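Side-chain contacts in pyruvate kinase (Toxoplasma gondii, PDB 3GG8), which catalyses the last step of glycolysis, the transfer of a phosphoryl group from phosphoenolpyruvate to ADP that yields pyruvate and ATP: residues D212-N215 and F216-M220; R237-R240 and G241-P245; H467-R470 and N471-V475. One frame throughout, in Å; residues are numbered along the deposited sequence.

Contact 1 of 3, residues D212-N215 and F216-M220; sequences DILN and FGIPM
Ile218 folds back on the preceding turn of helix 207-217 and meets Leu214. Its CB lies 3.7 Å from Leu214 O, its CG1 lies equally near Ile213 O, and its CD1 ends 4.3 Å from Leu214 CD2, a light apolar touch. CG1 stands anti to the residue's own carbonyl carbon (chi1 -70°), which turns the branch back along the helix. The backbone here widens into a pi-type turn: Gly217 N reaches Asp212 O at 2.9 Å in a nearly straight bond, Phe216 N adds a weak one to the same oxygen, and Ile218 N binds Ile213 O. Glycine suits position 217, where a CB would run into Ile213 O. Pro219 has no N-H to give, and its ring carbons CD and CG instead rest 3.4 Å from Leu214 O and Asn215 O respectively. Phe216 CB rests 3.3 Å from Asp212 O, and Met220 CG sits over the centre of one face of the Phe216 ring. The ring also meets Phe69 and His74 edge-to-face and touches Val81, so it ties this part of the helix to helix 74-90 of the barrel, while Asp212 hydrogen-bonds His74 and pairs with Lys208, and Ile218 packs on Ile250, just before strand 251-256.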
# COMPACT_ATOMS: atom_id res chain seq x y z
N ASP C 212 -10.73 29.20 -42.55
CA ASP C 212 -10.41 27.78 -42.61
C ASP C 212 -11.26 26.93 -41.67
O ASP C 212 -11.68 25.84 -42.04
CB ASP C 212 -8.94 27.57 -42.32
CG ASP C 212 -8.03 28.25 -43.35
OD1 ASP C 212 -8.49 28.51 -44.48
OD2 ASP C 212 -6.86 28.51 -43.03
N ILE C 213 -11.52 27.42 -40.47
CA ILE C 213 -12.37 26.68 -39.52
C ILE C 213 -13.84 26.62 -39.96
O ILE C 213 -14.46 25.54 -39.96
CB ILE C 213 -12.26 27.26 -38.09
CG1 ILE C 213 -10.89 26.91 -37.49
CG2 ILE C 213 -13.42 26.78 -37.20
CD1 ILE C 213 -10.47 27.81 -36.32
N LEU C 214 -14.38 27.76 -40.35
CA LEU C 214 -15.81 27.87 -40.64
C LEU C 214 -16.16 27.39 -42.05
O LEU C 214 -17.16 26.70 -42.23
CB LEU C 214 -16.31 29.31 -40.46
CG LEU C 214 -16.24 30.02 -39.10
CD1 LEU C 214 -16.71 31.49 -39.25
CD2 LEU C 214 -17.07 29.32 -38.01
N ASN C 215 -15.35 27.78 -43.04
CA ASN C 215 -15.68 27.49 -44.43
C ASN C 215 -15.01 26.26 -45.03
O ASN C 215 -15.35 25.86 -46.14
CB ASN C 215 -15.52 28.76 -45.28
CG ASN C 215 -16.41 29.89 -44.78
OD1 ASN C 215 -15.96 31.02 -44.59
ND2 ASN C 215 -17.66 29.57 -44.53
N PHE C 216 -14.11 25.64 -44.27
CA PHE C 216 -13.62 24.34 -44.63
C PHE C 216 -13.91 23.31 -43.53
O PHE C 216 -14.67 22.36 -43.76
CB PHE C 216 -12.12 24.37 -44.96
CG PHE C 216 -11.63 23.10 -45.62
CD1 PHE C 216 -11.48 23.04 -47.02
CD2 PHE C 216 -11.31 21.98 -44.86
CE1 PHE C 216 -11.03 21.87 -47.63
CE2 PHE C 216 -10.86 20.81 -45.45
CZ PHE C 216 -10.72 20.74 -46.85
N GLY C 217 -13.31 23.52 -42.35
CA GLY C 217 -13.38 22.57 -41.22
C GLY C 217 -14.78 22.00 -40.99
O GLY C 217 -14.97 20.79 -40.94
N ILE C 218 -15.77 22.90 -40.89
CA ILE C 218 -17.17 22.50 -40.67
C ILE C 218 -17.80 21.71 -41.84
O ILE C 218 -18.20 20.56 -41.63
CB ILE C 218 -18.08 23.71 -40.22
CG1 ILE C 218 -17.72 24.16 -38.79
CG2 ILE C 218 -19.58 23.36 -40.36
CD1 ILE C 218 -18.63 25.30 -38.21
N PRO C 219 -17.89 22.31 -43.07
CA PRO C 219 -18.61 21.60 -44.14
C PRO C 219 -17.87 20.41 -44.75
O PRO C 219 -18.51 19.59 -45.41
CB PRO C 219 -18.83 22.67 -45.21
CG PRO C 219 -17.69 23.61 -45.03
CD PRO C 219 -17.41 23.62 -43.53
N MET C 220 -16.55 20.33 -44.54
CA MET C 220 -15.74 19.24 -45.11
C MET C 220 -15.62 18.03 -44.20
O MET C 220 -14.90 17.07 -44.53
CB MET C 220 -14.33 19.74 -45.52
CG MET C 220 -14.32 20.61 -46.79
SD MET C 220 -14.76 19.77 -48.33
CE MET C 220 -13.73 18.33 -48.20

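Contact 2 of 3, residues R237-R240 and G241-P245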
# COMPACT_ATOMS: atom_id res chain seq x y z
N ARG C 237 -11.76 29.16 -25.83
CA ARG C 237 -13.14 29.66 -25.71
C ARG C 237 -13.58 30.36 -26.99
O ARG C 237 -14.75 30.27 -27.40
CB ARG C 237 -13.29 30.60 -24.49
CG ARG C 237 -13.17 29.88 -23.14
CD ARG C 237 -13.52 30.75 -21.95
NE ARG C 237 -12.37 31.51 -21.45
CZ ARG C 237 -11.44 31.05 -20.61
NH1 ARG C 237 -11.49 29.81 -20.14
NH2 ARG C 237 -10.45 31.83 -20.24
N TYR C 238 -12.64 31.06 -27.61
CA TYR C 238 -12.90 31.78 -28.85
C TYR C 238 -13.24 30.84 -30.00
O TYR C 238 -14.23 31.07 -30.70
CB TYR C 238 -11.72 32.70 -29.20
CG TYR C 238 -11.94 33.42 -30.51
CD1 TYR C 238 -12.99 34.32 -30.65
CD2 TYR C 238 -11.13 33.17 -31.60
CE1 TYR C 238 -13.22 34.97 -31.87
CE2 TYR C 238 -11.34 33.80 -32.81
CZ TYR C 238 -12.38 34.69 -32.94
OH TYR C 238 -12.59 35.32 -34.15
N ILE C 239 -12.44 29.78 -30.17
CA ILE C 239 -12.73 28.77 -31.19
C ILE C 239 -14.09 28.07 -30.94
O ILE C 239 -14.85 27.85 -31.88
CB ILE C 239 -11.62 27.74 -31.34
CG1 ILE C 239 -10.30 28.43 -31.68
CG2 ILE C 239 -12.00 26.72 -32.43
CD1 ILE C 239 -9.08 27.70 -31.21
N ARG C 240 -14.37 27.72 -29.68
CA ARG C 240 -15.62 27.06 -29.33
C ARG C 240 -16.85 27.90 -29.68
O ARG C 240 -17.84 27.37 -30.19
CB ARG C 240 -15.65 26.65 -27.86
CG ARG C 240 -16.88 25.86 -27.48
CD ARG C 240 -16.66 25.10 -26.20
NE ARG C 240 -15.75 23.97 -26.36
CZ ARG C 240 -14.57 23.86 -25.76
NH1 ARG C 240 -13.82 22.79 -25.97
NH2 ARG C 240 -14.15 24.83 -24.95
N GLY C 241 -16.79 29.20 -29.44
CA GLY C 241 -17.89 30.09 -29.78
C GLY C 241 -17.99 30.28 -31.28
O GLY C 241 -19.09 30.42 -31.84
N LEU C 242 -16.83 30.31 -31.93
CA LEU C 242 -16.73 30.37 -33.39
C LEU C 242 -17.41 29.16 -34.02
O LEU C 242 -18.20 29.32 -34.94
CB LEU C 242 -15.26 30.38 -33.79
CG LEU C 242 -14.70 31.23 -34.90
CD1 LEU C 242 -15.12 32.70 -34.72
CD2 LEU C 242 -13.18 31.07 -34.90
N LEU C 243 -17.09 27.97 -33.50
CA LEU C 243 -17.61 26.71 -34.02
C LEU C 243 -19.15 26.65 -33.96
O LEU C 243 -19.81 26.15 -34.89
CB LEU C 243 -16.98 25.53 -33.27
CG LEU C 243 -15.56 25.10 -33.68
CD1 LEU C 243 -14.95 24.14 -32.69
CD2 LEU C 243 -15.54 24.48 -35.10
N GLY C 244 -19.71 27.14 -32.86
CA GLY C 244 -21.15 27.28 -32.72
C GLY C 244 -21.88 25.96 -32.72
O GLY C 244 -21.25 24.91 -32.62
N PRO C 245 -23.22 26.01 -32.80
CA PRO C 245 -24.03 24.79 -32.89
C PRO C 245 -23.74 23.96 -34.15
O PRO C 245 -23.74 22.73 -34.09
CB PRO C 245 -25.47 25.32 -32.92
CG PRO C 245 -25.39 26.68 -32.33
CD PRO C 245 -24.06 27.22 -32.77
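Ile239 O takes the shortest sound bond here, 2.8 Å from Leu243 N, and the Leu243 side chain rests on the same oxygen, with CB and CG both 3.4 Å from it. Beyond the carbonyl the two side chains run alongside each other, pointing the same way, and Ile239 CG2 meets Leu243 CD1 at 3.9 Å. Both are buried, as branched apolar residues should be on the inward side of helix 233-243. This helix links strands 224-227 and 251-256 in a beta-alpha-beta unit of the (beta/alpha)8 barrel, and both side chains reach Ile252 on the second strand. On another side of the helix Tyr238 and Leu242 meet at a slant. The phenol swings out with CG opposite the backbone N (chi1 178°), and both methyls of Leu242 come to the hydroxyl end of the ring from the same side, CD1 3.7 Å from Tyr238 OH and CD2 3.9 Å from Tyr238 CE2. Tyrosine suits this exposed place because its ring can pack while it carries a hydroxyl at its tip. Arg237 turns its guanidinium to Glu271, Glu267 and Asp234. Gly244, whose N binds Arg240 O, leaves the helix with a positive phi of 65°, which favours glycine.

Contact 3 of 3, residues H467-R470 and N471-V475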
# COMPACT_ATOMS: atom_id res chain seq x y z
N HIS C 467 -28.60 -6.57 -26.76
CA HIS C 467 -28.43 -6.81 -28.19
C HIS C 467 -27.08 -6.32 -28.72
O HIS C 467 -26.37 -7.08 -29.40
CB HIS C 467 -29.56 -6.15 -28.97
CG HIS C 467 -30.85 -6.90 -28.94
ND1 HIS C 467 -31.26 -7.65 -27.86
CD2 HIS C 467 -31.84 -7.00 -29.85
CE1 HIS C 467 -32.43 -8.19 -28.11
NE2 HIS C 467 -32.81 -7.81 -29.31
N VAL C 468 -26.73 -5.07 -28.39
CA VAL C 468 -25.47 -4.48 -28.84
C VAL C 468 -24.29 -5.30 -28.31
O VAL C 468 -23.39 -5.63 -29.07
CB VAL C 468 -25.34 -2.98 -28.42
CG1 VAL C 468 -23.89 -2.51 -28.52
CG2 VAL C 468 -26.19 -2.12 -29.28
N ILE C 469 -24.32 -5.63 -27.02
CA ILE C 469 -23.33 -6.53 -26.40
C ILE C 469 -23.30 -7.93 -27.05
O ILE C 469 -22.22 -8.44 -27.35
CB ILE C 469 -23.53 -6.64 -24.86
CG1 ILE C 469 -23.20 -5.30 -24.19
CG2 ILE C 469 -22.68 -7.77 -24.26
CD1 ILE C 469 -23.88 -5.10 -22.84
N ARG C 470 -24.46 -8.54 -27.27
CA ARG C 470 -24.52 -9.84 -27.95
C ARG C 470 -23.86 -9.77 -29.32
O ARG C 470 -23.09 -10.65 -29.69
CB ARG C 470 -25.95 -10.33 -28.10
CG ARG C 470 -26.34 -11.52 -27.22
CD ARG C 470 -26.97 -11.07 -25.91
NE ARG C 470 -28.28 -11.69 -25.69
CZ ARG C 470 -29.45 -11.05 -25.79
NH1 ARG C 470 -29.49 -9.76 -26.11
NH2 ARG C 470 -30.59 -11.70 -25.58
N ASN C 471 -24.15 -8.70 -30.06
CA ASN C 471 -23.65 -8.55 -31.42
C ASN C 471 -22.13 -8.39 -31.47
O ASN C 471 -21.46 -9.00 -32.32
CB ASN C 471 -24.34 -7.36 -32.12
CG ASN C 471 -23.96 -7.23 -33.58
OD1 ASN C 471 -24.34 -8.06 -34.43
ND2 ASN C 471 -23.23 -6.17 -33.90
N ALA C 472 -21.61 -7.59 -30.54
CA ALA C 472 -20.19 -7.32 -30.47
C ALA C 472 -19.40 -8.60 -30.21
O ALA C 472 -18.38 -8.83 -30.86
CB ALA C 472 -19.92 -6.29 -29.38
N ILE C 473 -19.89 -9.42 -29.28
CA ILE C 473 -19.18 -10.65 -28.87
C ILE C 473 -19.15 -11.69 -29.98
O ILE C 473 -18.11 -12.31 -30.22
CB ILE C 473 -19.82 -11.29 -27.61
CG1 ILE C 473 -19.73 -10.34 -26.41
CG2 ILE C 473 -19.18 -12.66 -27.30
CD1 ILE C 473 -20.47 -10.87 -25.15
N VAL C 474 -20.30 -11.89 -30.64
CA VAL C 474 -20.40 -12.84 -31.75
C VAL C 474 -19.59 -12.35 -32.95
O VAL C 474 -18.91 -13.15 -33.60
CB VAL C 474 -21.86 -13.12 -32.16
CG1 VAL C 474 -21.94 -14.10 -33.34
CG2 VAL C 474 -22.64 -13.68 -30.97
N VAL C 475 -19.63 -11.04 -33.23
CA VAL C 475 -18.77 -10.49 -34.27
C VAL C 475 -17.30 -10.74 -33.91
O VAL C 475 -16.54 -11.28 -34.73
CB VAL C 475 -19.02 -8.99 -34.57
CG1 VAL C 475 -17.83 -8.37 -35.29
CG2 VAL C 475 -20.27 -8.82 -35.41
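With chi1 at -68° in Ile469 and -62° in Ile473, each isoleucine sets CG1 anti to its own carbonyl carbon and CG2 anti to its backbone N. Sharing this conformation one turn apart, the two side chains lie side by side and point the same way, and CD1 of Ile473 extends back to touch CG2 of Ile469 at 3.9 Å. The path of Ile473 runs close to the Ile469 carbonyl: CG1 is 3.3 Å from Ile469 O, the oxygen that also accepts the backbone bond from Ile473 N. Isoleucine suits the place for its broad apolar surface against the sheet; the helix confines beta-branched side chains to few rotamers, and both take the same one. Ile469 packs on Leu414 and Leu416 of strand 412-416, and Ile473 on Val510. Ala472, beside them, has only a methyl group, which lets the helix approach Leu414 and Leu438 closely; its CB lies 3.5 Å from Val468 O.

Another side of helix 465-478 carries His467 and Arg470. Arg470 bends at chi2 and chi3, so that its guanidinium doubles back to His467, and NH1 gives a weak hydrogen bond to His467 ND1, 3.3 Å long with an angle of 132° at the hydrogen. The backbone N of His467 lies in plane at the edge of the same guanidinium. Further along, Val474 CG2 sits 3.3 Å from Arg470 O, the acceptor of the bond from Val474 N. Four successive i to i+4 bonds, from 2.8 Å (Asn471 N to His467 O) upward, make the frame. Aliphatic groups thus turn to the sheet and Arg470 and His467 outward, though Val474 is exposed too; if ND1 does accept from the arginine the imidazole would be neutral, but so weak a bond hardly decides it.

In the fold
Contacts 1 and 2 belong together: their centres lie 13 Å apart, on neighbouring helices of the barrel, and they touch. Leu214 CD2 comes to 3.3 Å from Leu242 O, Ile218 CD1 to 3.6 Å from Leu243 O and Ile213 CG2 to 3.8 Å from Leu243 CD2, so these aliphatic groups pack against the end of helix 233-243. Contact 3 stands apart in the alpha/beta domain, its centre 36 Å from contact 1's and 38 Å from contact 2's, with nearest atoms about 27 and 25 Å away. The active site of pyruvate kinases lies at the C-terminal ends of the barrel strands; contacts 1 and 2 run from outer helices into turns, and contact 3 stays within a helix.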